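Local coordinates for probable exosome complex exonuclease 2 (PDB 2PO1), which serves as a probably non-catalytic subunit of the archaeal RNA-degrading exosome, where it is thought to help shape the Rrp41 active site, at residues Glu108-Glu119 with Ile234-Gly242. Numbering follows the deposited sequence.
Sequences ELARVIDRGIRE and ISAVQKSEG. With nucleotides of chain A.
Helix 104-118 and strand 234-240 form a buried helix-on-strand contact that joins the helix lying on the five-stranded mixed sheet, through strand 82-89, to the edge of the four-stranded antiparallel sheet. The segments run nearly antiparallel, at 162°, and draw closest where Gly116, with no side chain, lets Ser235 in: Ser235 OG donates to Gly116 O (2.9 Å) in the carbonyl plane, on a lone pair. Beside it Ala236 CB rests 4.1 Å from Gly116 CA. Here the strand carries a classic beta bulge, Ser235 and Ala236 standing together opposite Thr227 of strand 222-228, and both turn their side chains to the helix. Further along, Gln238 reaches the helix with CG anti to its backbone N (chi1 -174°) and a bend at chi2, laying its amide against Val112, whose CG2 lies 3.6 Å from Gln238 CD. Gln238 NE2 then gives a straight bond (168°) to Glu108 OE1 at 2.9 Å, on the anti lone pair, while a water links the same oxygen to Glu241 N. A neighbouring subunit supplies a polar partner to Gln238 OE1 and a basic one to Glu108 OE2. A leucine in place of Gln238 would probably leave Glu108 OE1 without its amide donor. On the helix flank, Arg111 NH1 bonds A9 OP2 of the RNA, chain A, at 3.0 Å. Strand 234-240 pairs antiparallel with that neighbouring subunit; in this RNase PH-family fold the contact thus lies at a subunit interface, its helix turned to RNA phosphates through Arg111.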
loop_
_atom_site.group_PDB
_atom_site.type_symbol
_atom_site.label_atom_id
_atom_site.label_comp_id
_atom_site.label_asym_id
_atom_site.label_seq_id
_atom_site.Cartn_x
_atom_site.Cartn_y
_atom_site.Cartn_z
ATOM N N GLU C 108 -18.452 -2.555 3.181
ATOM C CA GLU C 108 -19.877 -2.661 2.924
ATOM C C GLU C 108 -20.675 -1.934 4.003
ATOM O O GLU C 108 -21.664 -1.281 3.705
ATOM C CB GLU C 108 -20.298 -4.143 2.859
ATOM C CG GLU C 108 -21.832 -4.351 2.955
ATOM C CD GLU C 108 -22.155 -5.830 2.975
ATOM O OE1 GLU C 108 -22.783 -6.310 2.029
ATOM O OE2 GLU C 108 -21.676 -6.533 3.885
ATOM N N LEU C 109 -20.251 -2.041 5.261
ATOM C CA LEU C 109 -20.904 -1.317 6.360
ATOM C C LEU C 109 -20.854 0.154 6.084
ATOM O O LEU C 109 -21.840 0.803 6.147
ATOM C CB LEU C 109 -20.143 -1.586 7.669
ATOM C CG LEU C 109 -20.408 -2.993 8.242
ATOM C CD1 LEU C 109 -19.406 -3.322 9.344
ATOM C CD2 LEU C 109 -21.844 -3.111 8.779
ATOM N N ALA C 110 -19.675 0.691 5.755
ATOM C CA ALA C 110 -19.564 2.140 5.461
ATOM C C ALA C 110 -20.483 2.587 4.348
ATOM O O ALA C 110 -21.018 3.678 4.359
ATOM C CB ALA C 110 -18.137 2.481 5.073
ATOM N N ARG C 111 -20.512 1.804 3.289
ATOM C CA ARG C 111 -21.201 2.233 2.110
ATOM C C ARG C 111 -22.687 2.149 2.297
ATOM O O ARG C 111 -23.396 3.020 1.893
ATOM C CB ARG C 111 -20.675 1.408 0.921
ATOM C CG ARG C 111 -19.291 1.799 0.628
ATOM C CD ARG C 111 -18.721 1.054 -0.549
ATOM N NE ARG C 111 -19.688 0.938 -1.660
ATOM C CZ ARG C 111 -19.777 1.815 -2.654
ATOM N NH1 ARG C 111 -18.984 2.917 -2.705
ATOM N NH2 ARG C 111 -20.644 1.588 -3.622
ATOM N N VAL C 112 -23.169 1.119 2.970
ATOM C CA VAL C 112 -24.599 0.954 3.133
ATOM C C VAL C 112 -25.102 2.042 4.073
ATOM O O VAL C 112 -26.180 2.540 3.895
ATOM C CB VAL C 112 -24.905 -0.383 3.764
ATOM C CG1 VAL C 112 -26.331 -0.454 4.242
ATOM C CG2 VAL C 112 -24.541 -1.502 2.829
ATOM N N ILE C 113 -24.302 2.398 5.081
ATOM C CA ILE C 113 -24.739 3.363 6.049
ATOM C C ILE C 113 -24.641 4.734 5.371
ATOM O O ILE C 113 -25.463 5.605 5.567
ATOM C CB ILE C 113 -23.823 3.328 7.360
ATOM C CG1 ILE C 113 -24.115 2.100 8.215
ATOM C CG2 ILE C 113 -24.074 4.537 8.258
ATOM C CD1 ILE C 113 -25.653 1.739 8.318
ATOM N N ASP C 114 -23.602 4.934 4.574
ATOM C CA ASP C 114 -23.467 6.181 3.881
ATOM C C ASP C 114 -24.677 6.353 2.986
ATOM O O ASP C 114 -25.242 7.442 2.905
ATOM C CB ASP C 114 -22.230 6.105 3.012
ATOM C CG ASP C 114 -21.977 7.377 2.265
ATOM O OD1 ASP C 114 -21.105 8.161 2.704
ATOM O OD2 ASP C 114 -22.618 7.537 1.207
ATOM N N ARG C 115 -25.042 5.281 2.297
ATOM C CA ARG C 115 -26.118 5.364 1.336
ATOM C C ARG C 115 -27.371 5.746 2.032
ATOM O O ARG C 115 -28.107 6.592 1.525
ATOM C CB ARG C 115 -26.307 4.071 0.579
ATOM C CG ARG C 115 -25.189 3.950 -0.404
ATOM C CD ARG C 115 -25.593 3.017 -1.496
ATOM N NE ARG C 115 -25.851 1.682 -1.008
ATOM C CZ ARG C 115 -24.939 0.713 -0.977
ATOM N NH1 ARG C 115 -25.293 -0.471 -0.545
ATOM N NH2 ARG C 115 -23.682 0.924 -1.378
ATOM N N GLY C 116 -27.582 5.170 3.213
ATOM C CA GLY C 116 -28.830 5.428 3.988
ATOM C C GLY C 116 -28.971 6.907 4.263
ATOM O O GLY C 116 -30.064 7.448 4.249
ATOM N N ILE C 117 -27.850 7.564 4.527
ATOM C CA ILE C 117 -27.837 8.977 4.884
ATOM C C ILE C 117 -27.821 9.756 3.606
ATOM O O ILE C 117 -28.651 10.595 3.397
ATOM C CB ILE C 117 -26.641 9.313 5.837
ATOM C CG1 ILE C 117 -26.845 8.544 7.145
ATOM C CG2 ILE C 117 -26.522 10.828 6.058
ATOM C CD1 ILE C 117 -25.569 8.311 7.990
ATOM N N ARG C 118 -26.876 9.465 2.710
ATOM C CA ARG C 118 -26.784 10.194 1.502
ATOM C C ARG C 118 -28.108 10.195 0.746
ATOM O O ARG C 118 -28.568 11.229 0.288
ATOM C CB ARG C 118 -25.683 9.581 0.610
ATOM C CG ARG C 118 -25.339 10.416 -0.573
ATOM C CD ARG C 118 -24.177 9.753 -1.296
ATOM N NE ARG C 118 -23.066 9.635 -0.340
ATOM C CZ ARG C 118 -22.225 10.626 -0.056
ATOM N NH1 ARG C 118 -22.304 11.794 -0.669
ATOM N NH2 ARG C 118 -21.312 10.446 0.861
ATOM N N GLU C 119 -28.688 9.042 0.550
ATOM C CA GLU C 119 -29.731 8.952 -0.467
ATOM C C GLU C 119 -31.037 9.405 0.113
ATOM O O GLU C 119 -32.012 9.672 -0.610
ATOM C CB GLU C 119 -29.814 7.532 -1.013
ATOM C CG GLU C 119 -28.594 7.107 -1.839
ATOM C CD GLU C 119 -28.328 8.017 -2.989
ATOM O OE1 GLU C 119 -27.132 8.348 -3.203
ATOM O OE2 GLU C 119 -29.318 8.417 -3.655
ATOM N N ILE C 234 -37.585 4.413 2.013
ATOM C CA ILE C 234 -36.472 3.524 2.155
ATOM C C ILE C 234 -35.317 4.212 1.476
ATOM O O ILE C 234 -35.422 4.647 0.333
ATOM C CB ILE C 234 -36.725 2.115 1.548
ATOM C CG1 ILE C 234 -38.061 1.516 2.020
ATOM C CG2 ILE C 234 -35.620 1.185 1.913
ATOM C CD1 ILE C 234 -38.662 0.596 1.001
ATOM N N SER C 235 -34.207 4.349 2.179
ATOM C CA SER C 235 -33.044 5.004 1.564
ATOM C C SER C 235 -31.918 4.035 1.320
ATOM O O SER C 235 -30.967 4.367 0.628
ATOM C CB SER C 235 -32.557 6.178 2.427
ATOM O OG SER C 235 -32.294 5.739 3.744
ATOM N N ALA C 236 -32.035 2.792 1.832
ATOM C CA ALA C 236 -31.086 1.752 1.444
ATOM C C ALA C 236 -31.638 0.409 1.776
ATOM O O ALA C 236 -32.392 0.226 2.755
ATOM C CB ALA C 236 -29.804 1.892 2.227
ATOM N N VAL C 237 -31.226 -0.552 0.973
ATOM C CA VAL C 237 -31.494 -1.961 1.252
ATOM C C VAL C 237 -30.268 -2.679 0.863
ATOM O O VAL C 237 -29.666 -2.330 -0.148
ATOM C CB VAL C 237 -32.646 -2.512 0.393
ATOM C CG1 VAL C 237 -32.833 -4.047 0.640
ATOM C CG2 VAL C 237 -33.927 -1.794 0.760
ATOM N N GLN C 238 -29.904 -3.677 1.664
ATOM C CA GLN C 238 -28.773 -4.492 1.399
ATOM C C GLN C 238 -29.017 -5.858 2.013
ATOM O O GLN C 238 -28.918 -6.056 3.232
ATOM C CB GLN C 238 -27.498 -3.863 1.997
ATOM C CG GLN C 238 -26.301 -4.604 1.627
ATOM C CD GLN C 238 -25.543 -3.997 0.490
ATOM O OE1 GLN C 238 -26.059 -3.174 -0.269
ATOM N NE2 GLN C 238 -24.250 -4.366 0.384
ATOM N N LYS C 239 -29.340 -6.796 1.138
ATOM C CA LYS C 239 -29.165 -8.201 1.466
ATOM C C LYS C 239 -27.639 -8.357 1.499
ATOM O O LYS C 239 -26.946 -7.922 0.540
ATOM C CB LYS C 239 -29.765 -9.067 0.373
ATOM C CG LYS C 239 -29.730 -10.542 0.706
ATOM C CD LYS C 239 -28.500 -11.203 0.151
ATOM C CE LYS C 239 -28.558 -12.718 0.423
ATOM N NZ LYS C 239 -27.506 -13.417 -0.383
ATOM N N SER C 240 -27.117 -8.922 2.606
ATOM C CA SER C 240 -25.713 -9.170 2.808
ATOM C C SER C 240 -25.453 -10.643 3.186
ATOM O O SER C 240 -26.350 -11.362 3.614
ATOM C CB SER C 240 -25.101 -8.231 3.846
ATOM O OG SER C 240 -25.704 -8.383 5.104
ATOM N N GLU C 241 -24.216 -11.078 2.996
ATOM C CA GLU C 241 -23.808 -12.481 3.195
ATOM C C GLU C 241 -24.601 -13.305 2.210
ATOM O O GLU C 241 -25.163 -12.730 1.270
ATOM C CB GLU C 241 -24.062 -12.946 4.642
ATOM C CG GLU C 241 -23.481 -12.032 5.703
ATOM C CD GLU C 241 -22.058 -11.590 5.351
ATOM O OE1 GLU C 241 -21.737 -10.413 5.462
ATOM O OE2 GLU C 241 -21.294 -12.421 4.876
ATOM N N GLY C 242 -24.601 -14.631 2.401
ATOM C CA GLY C 242 -25.215 -15.540 1.454
ATOM C C GLY C 242 -26.689 -15.751 1.769
ATOM O O GLY C 242 -27.381 -14.852 2.239
ATOM P P A A 8 -17.180 5.483 -1.853
ATOM O OP1 A A 8 -17.423 4.379 -0.868
ATOM O OP2 A A 8 -16.143 5.254 -2.905
ATOM O "O5'" A A 8 -18.532 6.040 -2.549
ATOM C "C5'" A A 8 -19.733 6.414 -1.812
ATOM C "C4'" A A 8 -20.778 7.135 -2.661
ATOM O "O4'" A A 8 -20.302 8.459 -2.979
ATOM C "C3'" A A 8 -21.125 6.610 -4.051
ATOM O "O3'" A A 8 -21.967 5.466 -4.063
ATOM C "C2'" A A 8 -21.824 7.821 -4.657
ATOM O "O2'" A A 8 -23.087 8.133 -4.077
ATOM C "C1'" A A 8 -20.767 8.841 -4.254
ATOM N N9 A A 8 -19.587 8.925 -5.133
ATOM C C8 A A 8 -18.319 8.420 -4.915
ATOM N N7 A A 8 -17.452 8.670 -5.866
ATOM C C5 A A 8 -18.212 9.391 -6.773
ATOM C C6 A A 8 -17.884 9.966 -8.010
ATOM N N6 A A 8 -16.647 9.874 -8.508
ATOM N N1 A A 8 -18.861 10.629 -8.691
ATOM C C2 A A 8 -20.098 10.716 -8.159
ATOM N N3 A A 8 -20.529 10.226 -6.994
ATOM C C4 A A 8 -19.527 9.568 -6.350
ATOM P P A A 9 -21.667 4.284 -5.092
ATOM O OP1 A A 9 -22.662 3.252 -4.719
ATOM O OP2 A A 9 -20.189 4.026 -5.173
ATOM O "O5'" A A 9 -22.084 4.896 -6.505
ATOM C "C5'" A A 9 -23.463 5.206 -6.767
ATOM C "C4'" A A 9 -23.562 5.699 -8.189
ATOM O "O4'" A A 9 -22.713 6.861 -8.280
ATOM C "C3'" A A 9 -22.979 4.750 -9.223
ATOM O "O3'" A A 9 -23.932 3.778 -9.609
ATOM C "C2'" A A 9 -22.629 5.685 -10.363
ATOM O "O2'" A A 9 -23.758 6.065 -11.134
ATOM C "C1'" A A 9 -22.082 6.856 -9.555
ATOM N N9 A A 9 -20.630 6.825 -9.406
ATOM C C8 A A 9 -19.885 6.264 -8.395
ATOM N N7 A A 9 -18.588 6.410 -8.568
ATOM C C5 A A 9 -18.484 7.122 -9.761
ATOM C C6 A A 9 -17.382 7.603 -10.506
ATOM N N6 A A 9 -16.109 7.425 -10.136
ATOM N N1 A A 9 -17.630 8.270 -11.660
ATOM C C2 A A 9 -18.908 8.446 -12.047
ATOM N N3 A A 9 -20.021 8.037 -11.428
ATOM C C4 A A 9 -19.736 7.379 -10.291
HETATM O O HOH W 1 -22.636 -9.113 1.401
#